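PDB 2B6N: proteinase K from Serratia sp., which probably cleaves peptide bonds as a serine endopeptidase of the subtilase family, this chain being the calcium-binding, proteinase K-like catalytic domain of a longer precursor. Local coordinates for residues A[13-17]-A[18-22]; A[5-8]-A[9-12]; A[235-238]-A[239-242]. All coordinates share one frame; numbering follows the deposited sequence.

Contact 1. Residues A[13-17]-A[18-22]; sequences IDQRN and LPLDN. With CA (calcium ion), chain C.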
loop_
_atom_site.group_PDB
_atom_site.type_symbol
_atom_site.label_atom_id
_atom_site.label_comp_id
_atom_site.label_asym_id
_atom_site.label_seq_id
_atom_site.Cartn_x
_atom_site.Cartn_y
_atom_site.Cartn_z
ATOM N N ILE A 13 13.787 0.078 2.701
ATOM C CA ILE A 13 13.223 -1.270 2.682
ATOM C C ILE A 13 14.194 -2.345 2.167
ATOM O O ILE A 13 14.050 -3.521 2.515
ATOM C CB ILE A 13 11.846 -1.295 1.947
ATOM C CG1 ILE A 13 10.852 -0.350 2.635
ATOM C CG2 ILE A 13 11.267 -2.695 1.905
ATOM C CD1 ILE A 13 10.622 -0.649 4.099
ATOM N N ASP A 14 15.197 -1.948 1.381
ATOM C CA ASP A 14 16.181 -2.920 0.828
ATOM C C ASP A 14 17.445 -3.157 1.693
ATOM O O ASP A 14 18.432 -3.743 1.222
ATOM C CB ASP A 14 16.564 -2.566 -0.632
ATOM C CG ASP A 14 17.563 -1.434 -0.713
ATOM O OD1 ASP A 14 17.607 -0.597 0.220
ATOM O OD2 ASP A 14 18.342 -1.416 -1.680
ATOM N N GLN A 15 17.400 -2.728 2.955
ATOM C CA GLN A 15 18.525 -2.882 3.881
ATOM C C GLN A 15 18.027 -3.159 5.306
ATOM O O GLN A 15 16.908 -2.759 5.674
ATOM C CB GLN A 15 19.415 -1.626 3.839
ATOM C CG GLN A 15 18.664 -0.310 4.119
ATOM C CD GLN A 15 19.558 0.894 3.999
ATOM O OE1 GLN A 15 19.661 1.497 2.924
ATOM N NE2 GLN A 15 20.223 1.256 5.100
ATOM N N ARG A 16 18.865 -3.819 6.113
ATOM C CA ARG A 16 18.470 -4.181 7.498
ATOM C C ARG A 16 18.643 -3.019 8.477
ATOM O O ARG A 16 17.765 -2.739 9.306
ATOM C CB ARG A 16 19.302 -5.373 7.999
ATOM C CG ARG A 16 19.195 -6.624 7.115
ATOM C CD ARG A 16 17.759 -7.145 7.148
ATOM N NE ARG A 16 17.590 -8.441 6.504
ATOM C CZ ARG A 16 16.416 -9.065 6.371
ATOM N NH1 ARG A 16 15.296 -8.486 6.801
ATOM N NH2 ARG A 16 16.364 -10.255 5.763
ATOM N N ASN A 17 19.790 -2.359 8.373
ATOM C CA ASN A 17 20.225 -1.359 9.340
ATOM C C ASN A 17 20.338 0.024 8.732
ATOM O O ASN A 17 20.643 0.154 7.531
ATOM C CB ASN A 17 21.605 -1.749 9.890
ATOM C CG ASN A 17 21.648 -3.172 10.412
ATOM O OD1 ASN A 17 20.800 -3.573 11.199
ATOM N ND2 ASN A 17 22.645 -3.936 9.986
ATOM N N LEU A 18 20.078 1.043 9.552
ATOM C CA LEU A 18 20.454 2.418 9.253
ATOM C C LEU A 18 21.983 2.544 9.417
ATOM O O LEU A 18 22.610 1.696 10.076
ATOM C CB LEU A 18 19.712 3.398 10.189
ATOM C CG LEU A 18 18.195 3.561 9.962
ATOM C CD1 LEU A 18 17.548 4.391 11.068
ATOM C CD2 LEU A 18 17.913 4.218 8.599
ATOM N N PRO A 19 22.590 3.572 8.807
ATOM C CA PRO A 19 21.965 4.667 8.043
ATOM C C PRO A 19 21.549 4.291 6.618
ATOM O O PRO A 19 22.005 3.285 6.078
ATOM C CB PRO A 19 23.074 5.729 8.011
ATOM C CG PRO A 19 24.324 4.917 7.972
ATOM C CD PRO A 19 24.062 3.723 8.860
ATOM N N LEU A 20 20.671 5.103 6.031
ATOM C CA LEU A 20 20.255 4.925 4.629
ATOM C C LEU A 20 21.502 4.994 3.736
ATOM O O LEU A 20 22.363 5.834 3.964
ATOM C CB LEU A 20 19.256 6.037 4.241
ATOM C CG LEU A 20 17.933 5.976 5.006
ATOM C CD1 LEU A 20 17.040 7.181 4.676
ATOM C CD2 LEU A 20 17.216 4.643 4.734
ATOM N N ASP A 21 21.603 4.092 2.763
ATOM C CA ASP A 21 22.753 4.063 1.845
ATOM C C ASP A 21 22.524 4.743 0.475
ATOM O O ASP A 21 23.363 4.645 -0.414
ATOM C CB ASP A 21 23.276 2.627 1.681
ATOM C CG ASP A 21 22.355 1.736 0.840
ATOM O OD1 ASP A 21 21.226 2.132 0.471
ATOM O OD2 ASP A 21 22.782 0.599 0.536
ATOM N N ASN A 22 21.404 5.450 0.309
ATOM C CA ASN A 22 21.156 6.203 -0.936
ATOM C C ASN A 22 21.085 5.298 -2.167
ATOM O O ASN A 22 21.514 5.675 -3.275
ATOM C CB ASN A 22 22.242 7.281 -1.142
ATOM C CG ASN A 22 21.781 8.430 -2.034
ATOM O OD1 ASN A 22 22.464 8.813 -3.010
ATOM N ND2 ASN A 22 20.646 8.993 -1.702
HETATM CA CA CA C . 18.906 1.319 0.646
HETATM O O HOH W 1 20.563 -0.638 0.561
#
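The backbone of 13-17 and 18-22 is one irregular loop that turns back on itself between Q15 and D21, passing through a cis peptide bond before P19, and the side chain of Q15 fills the turn. Its CG sits between the backbone N and the carbonyl carbon (chi1 55°), and from there the extended chain brings the amide into the middle of the loop, where both ends of it are used. On the nitrogen side, NE2 of Q15 donates to O of P19 at 2.9 Å and to O of N17 at 2.7 Å. Both carbonyls lie close to the amide plane of Q15, although NE2 approaches O of P19 from well above that carbonyl's own plane. On the oxygen side, OE1 of Q15 receives the backbone N of D21 on a lone pair, 3.2 Å away, and also binds the calcium ion at 2.4 Å. With four such ties, the amide can hardly flip or rotate. OD1 of D14 reaches the metal at 2.4 Å and OD1 of D21 at 2.5 Å; the carboxylate of D21 is turned 72° from the amide. OE1 of Q15 and OD1 of D21 are only 3.0 Å apart, which the shared cation probably makes tolerable. The other oxygen of D14, OD2, takes the backbone N of H25, a second tie on that carboxylate. D11, N23 and water 1 complete the shell, making this a seven-coordinate calcium site built by helix 8-13, the surface loop after it and the start of strand 23-25.

Contact 2. Residues A[5-8]-A[9-12]; sequences SPTW and GIDR. With CA (calcium ion), chain C.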
loop_
_atom_site.group_PDB
_atom_site.type_symbol
_atom_site.label_atom_id
_atom_site.label_comp_id
_atom_site.label_asym_id
_atom_site.label_seq_id
_atom_site.Cartn_x
_atom_site.Cartn_y
_atom_site.Cartn_z
ATOM N N SER A 5 20.218 7.501 -5.310
ATOM C CA SER A 5 19.448 8.636 -4.796
ATOM C C SER A 5 17.920 8.430 -4.789
ATOM O O SER A 5 17.167 9.326 -5.205
ATOM C CB SER A 5 19.822 9.942 -5.533
ATOM O OG SER A 5 21.184 10.285 -5.262
ATOM N N PRO A 6 17.455 7.282 -4.251
ATOM C CA PRO A 6 16.014 7.075 -4.141
ATOM C C PRO A 6 15.443 7.926 -3.015
ATOM O O PRO A 6 16.188 8.390 -2.147
ATOM C CB PRO A 6 15.916 5.579 -3.806
ATOM C CG PRO A 6 17.127 5.321 -2.978
ATOM C CD PRO A 6 18.212 6.163 -3.652
ATOM N N THR A 7 14.131 8.139 -3.032
ATOM C CA THR A 7 13.450 8.735 -1.896
ATOM C C THR A 7 13.633 7.792 -0.691
ATOM O O THR A 7 13.915 6.609 -0.882
ATOM C CB THR A 7 11.975 9.029 -2.240
ATOM O OG1 THR A 7 11.403 9.863 -1.230
ATOM C CG2 THR A 7 11.159 7.715 -2.429
ATOM N N TRP A 8 13.491 8.320 0.532
ATOM C CA TRP A 8 13.926 7.596 1.739
ATOM C C TRP A 8 13.180 6.300 2.004
ATOM O O TRP A 8 13.789 5.331 2.455
ATOM C CB TRP A 8 13.942 8.491 3.001
ATOM C CG TRP A 8 12.664 8.526 3.823
ATOM C CD1 TRP A 8 11.671 9.474 3.747
ATOM C CD2 TRP A 8 12.239 7.577 4.815
ATOM N NE1 TRP A 8 10.680 9.193 4.657
ATOM C CE2 TRP A 8 10.990 8.023 5.308
ATOM C CE3 TRP A 8 12.791 6.391 5.336
ATOM C CZ2 TRP A 8 10.283 7.334 6.314
ATOM C CZ3 TRP A 8 12.078 5.690 6.313
ATOM C CH2 TRP A 8 10.833 6.178 6.798
ATOM N N GLY A 9 11.870 6.289 1.743
ATOM C CA GLY A 9 11.042 5.114 2.041
ATOM C C GLY A 9 11.567 3.862 1.373
ATOM O O GLY A 9 11.873 2.858 2.039
ATOM N N ILE A 10 11.656 3.916 0.042
ATOM C CA ILE A 10 12.166 2.778 -0.723
ATOM C C ILE A 10 13.661 2.521 -0.415
ATOM O O ILE A 10 14.091 1.375 -0.413
ATOM C CB ILE A 10 11.868 2.889 -2.253
ATOM C CG1 ILE A 10 12.629 4.054 -2.896
ATOM C CG2 ILE A 10 10.350 2.990 -2.501
ATOM C CD1 ILE A 10 12.357 4.184 -4.401
ATOM N N ASP A 11 14.431 3.577 -0.142
ATOM C CA ASP A 11 15.837 3.415 0.328
ATOM C C ASP A 11 15.909 2.505 1.580
ATOM O O ASP A 11 16.829 1.669 1.727
ATOM C CB ASP A 11 16.452 4.802 0.628
ATOM C CG ASP A 11 17.998 4.786 0.718
ATOM O OD1 ASP A 11 18.630 3.706 0.628
ATOM O OD2 ASP A 11 18.559 5.887 0.876
ATOM N N ARG A 12 14.952 2.679 2.488
ATOM C CA ARG A 12 14.946 1.939 3.755
ATOM C C ARG A 12 14.663 0.446 3.633
ATOM O O ARG A 12 15.234 -0.354 4.383
ATOM C CB ARG A 12 13.940 2.556 4.738
ATOM C CG ARG A 12 13.888 1.859 6.149
ATOM C CD ARG A 12 15.130 2.269 6.971
ATOM N NE ARG A 12 15.371 1.482 8.198
ATOM C CZ ARG A 12 15.977 0.297 8.240
ATOM N NH1 ARG A 12 16.337 -0.335 7.124
ATOM N NH2 ARG A 12 16.188 -0.284 9.413
HETATM CA CA CA C . 18.906 1.319 0.646
HETATM O O HOH W 2 17.223 8.268 0.678
HETATM O O HOH W 3 9.874 8.404 0.626
HETATM O O HOH W 1 20.563 -0.638 0.561
#
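D11 reaches back from the end of the first turn of a short helix over P6, and its side chain can be followed outward to the calcium ion. CB of D11 lies 3.7 Å from CG of P6 and also rests near the carbonyl oxygens of T7 and W8. CG of D11 stays over the same proline ring. The carboxylate then divides its work: OD1 binds the calcium ion at 2.4 Å, while OD2 accepts a hydrogen bond from water 2, which also donates to O of P6. With CG anti to the backbone N (chi1 -163°), the carboxylate lies beside the residue's own carbonyl, and O of D11 becomes a second calcium ligand, again at 2.4 Å. One residue thus chelates the metal through side chain and main chain together. The helix beneath it is held by D11 N to O of T7 and R12 N to O of W8. T7 occupies the N-cap position, but its hydroxyl makes no direct capping bond; OG1 of T7 instead meets water 3, which accepts from the backbone N of G9. The indole of W8 folds back over this first turn, so that CA of G9 stands over its six-membered ring, 4.2 Å from the centroid, in a CH-pi contact. I10 sets CG1 against CB of P6 at 3.7 Å. Beyond the segments, NE1 of W8 donates to O of S204, and R12 forms a salt bridge with D185. Helix 8-13 is wedged among strands: P6 and I10 pack on Y24 of strand 23-25, W8 and R12 on P202 of strand 199-202, and T7 and W8 on strand 206-209.

Contact 3. Residues A[235-238]-A[239-242]; sequences ALYL and DENP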
loop_
_atom_site.group_PDB
_atom_site.type_symbol
_atom_site.label_atom_id
_atom_site.label_comp_id
_atom_site.label_asym_id
_atom_site.label_seq_id
_atom_site.Cartn_x
_atom_site.Cartn_y
_atom_site.Cartn_z
ATOM N N ALA A 235 3.984 -7.375 -4.587
ATOM C CA ALA A 235 4.118 -7.468 -6.043
ATOM C C ALA A 235 5.477 -8.011 -6.457
ATOM O O ALA A 235 5.560 -8.806 -7.391
ATOM C CB ALA A 235 3.868 -6.122 -6.718
ATOM N N LEU A 236 6.542 -7.584 -5.778
ATOM C CA LEU A 236 7.877 -8.171 -6.017
ATOM C C LEU A 236 7.885 -9.673 -5.777
ATOM O O LEU A 236 8.416 -10.435 -6.593
ATOM C CB LEU A 236 8.937 -7.537 -5.111
ATOM C CG LEU A 236 9.222 -6.039 -5.257
ATOM C CD1 LEU A 236 10.355 -5.621 -4.317
ATOM C CD2 LEU A 236 9.568 -5.660 -6.687
ATOM N N TYR A 237 7.299 -10.098 -4.656
ATOM C CA TYR A 237 7.294 -11.516 -4.289
ATOM C C TYR A 237 6.474 -12.341 -5.280
ATOM O O TYR A 237 6.801 -13.481 -5.554
ATOM C CB TYR A 237 6.730 -11.738 -2.883
ATOM C CG TYR A 237 7.543 -11.174 -1.729
ATOM C CD1 TYR A 237 7.077 -11.321 -0.429
ATOM C CD2 TYR A 237 8.746 -10.485 -1.928
ATOM C CE1 TYR A 237 7.790 -10.827 0.666
ATOM C CE2 TYR A 237 9.482 -9.976 -0.829
ATOM C CZ TYR A 237 8.978 -10.158 0.461
ATOM O OH TYR A 237 9.626 -9.663 1.565
ATOM N N LEU A 238 5.401 -11.752 -5.808
ATOM C CA LEU A 238 4.523 -12.444 -6.765
ATOM C C LEU A 238 5.116 -12.492 -8.182
ATOM O O LEU A 238 4.724 -13.333 -8.990
ATOM C CB LEU A 238 3.134 -11.804 -6.753
ATOM C CG LEU A 238 2.216 -12.202 -5.582
ATOM C CD1 LEU A 238 1.001 -11.249 -5.482
ATOM C CD2 LEU A 238 1.769 -13.673 -5.677
ATOM N N ASP A 239 6.035 -11.574 -8.479
ATOM C CA ASP A 239 6.851 -11.637 -9.699
ATOM C C ASP A 239 7.851 -12.791 -9.536
ATOM O O ASP A 239 7.961 -13.668 -10.407
ATOM C CB ASP A 239 7.563 -10.278 -9.874
ATOM C CG ASP A 239 8.530 -10.222 -11.058
ATOM O OD1 ASP A 239 8.706 -11.215 -11.798
ATOM O OD2 ASP A 239 9.137 -9.145 -11.239
ATOM N N GLU A 240 8.562 -12.791 -8.409
ATOM C CA GLU A 240 9.488 -13.884 -8.038
ATOM C C GLU A 240 8.830 -15.278 -8.018
ATOM O O GLU A 240 9.397 -16.256 -8.529
ATOM C CB GLU A 240 10.108 -13.581 -6.674
ATOM C CG GLU A 240 11.083 -14.630 -6.157
ATOM C CD GLU A 240 11.464 -14.426 -4.697
ATOM O OE1 GLU A 240 11.049 -13.410 -4.102
ATOM O OE2 GLU A 240 12.176 -15.286 -4.136
ATOM N N ASN A 241 7.642 -15.366 -7.419
ATOM C CA ASN A 241 6.923 -16.625 -7.346
ATOM C C ASN A 241 5.427 -16.367 -7.550
ATOM O O ASN A 241 4.731 -16.079 -6.593
ATOM C CB ASN A 241 7.178 -17.289 -5.984
ATOM C CG ASN A 241 6.531 -18.670 -5.860
ATOM O OD1 ASN A 241 5.767 -19.108 -6.732
ATOM N ND2 ASN A 241 6.837 -19.357 -4.770
ATOM N N PRO A 242 4.934 -16.476 -8.800
ATOM C CA PRO A 242 3.505 -16.229 -9.074
ATOM C C PRO A 242 2.547 -17.282 -8.503
ATOM O O PRO A 242 1.336 -17.130 -8.633
ATOM C CB PRO A 242 3.419 -16.193 -10.609
ATOM C CG PRO A 242 4.637 -16.884 -11.102
ATOM C CD PRO A 242 5.697 -16.804 -10.017
#
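Segments 235-238 and 239-242 form the last alpha-helical turn of helix 223-240 and the chain's exit from it, the backbone leaving helical angles at N241. This is the C-terminal end of the long helix that, in this subtilisin-like fold, starts at the serine predicted to be catalytic. Three i to i+4 bonds carry the turn: D239 N to O of A235, E240 N to O of L236 at 3.0 Å and nearly straight (175°), and N241 N to O of Y237 at 2.8 Å. The side chains leave this backbone in different directions. D239 has CG anti to its own N (chi1 176°) and CB beside the carbonyl oxygens of A235 and L236, while its OD2 accepts a hydrogen bond from the backbone N of D29. The extended chain of E240 carries OE1 obliquely to the ring of Y237, 4.3 Å from CD2, and on to a salt bridge with R256. That same arginine makes a cation-pi contact with Y237, whose OH bonds to O of F275. Y237 and L238 both pack on helix 246-256, Y237 against L252 and L253 and L238 against V249. The exit passes close to L238: its CD2 comes within 3.9 Å of O of N241, and its carbonyl oxygen O has CA of P242 at 3.1 Å, with no hydrogen on N of P242 to offer it.

Contacts 1 and 2, with centres about 8 Å apart, supply most of one calcium site, which O of N23 completes. Contact 2 supplies D11 and contact 1 supplies D14, Q15 and D21; both share water 1, and OD1 of D21 lies 3.0 Å from OD1 of D11, next to each other in the coordination shell. N22 closes the join, its OD1 3.0 Å from OG of S5 in a probable hydrogen bond. Contact 3 stands apart, its centre about 22 Å from that of contact 1 and 21 Å from that of contact 2, and the side chain of L236 is about 12 Å from the calcium. Its helix, 223-240, begins beside S224, the predicted charge-relay serine, so contact 3 lies at the end remote from that residue.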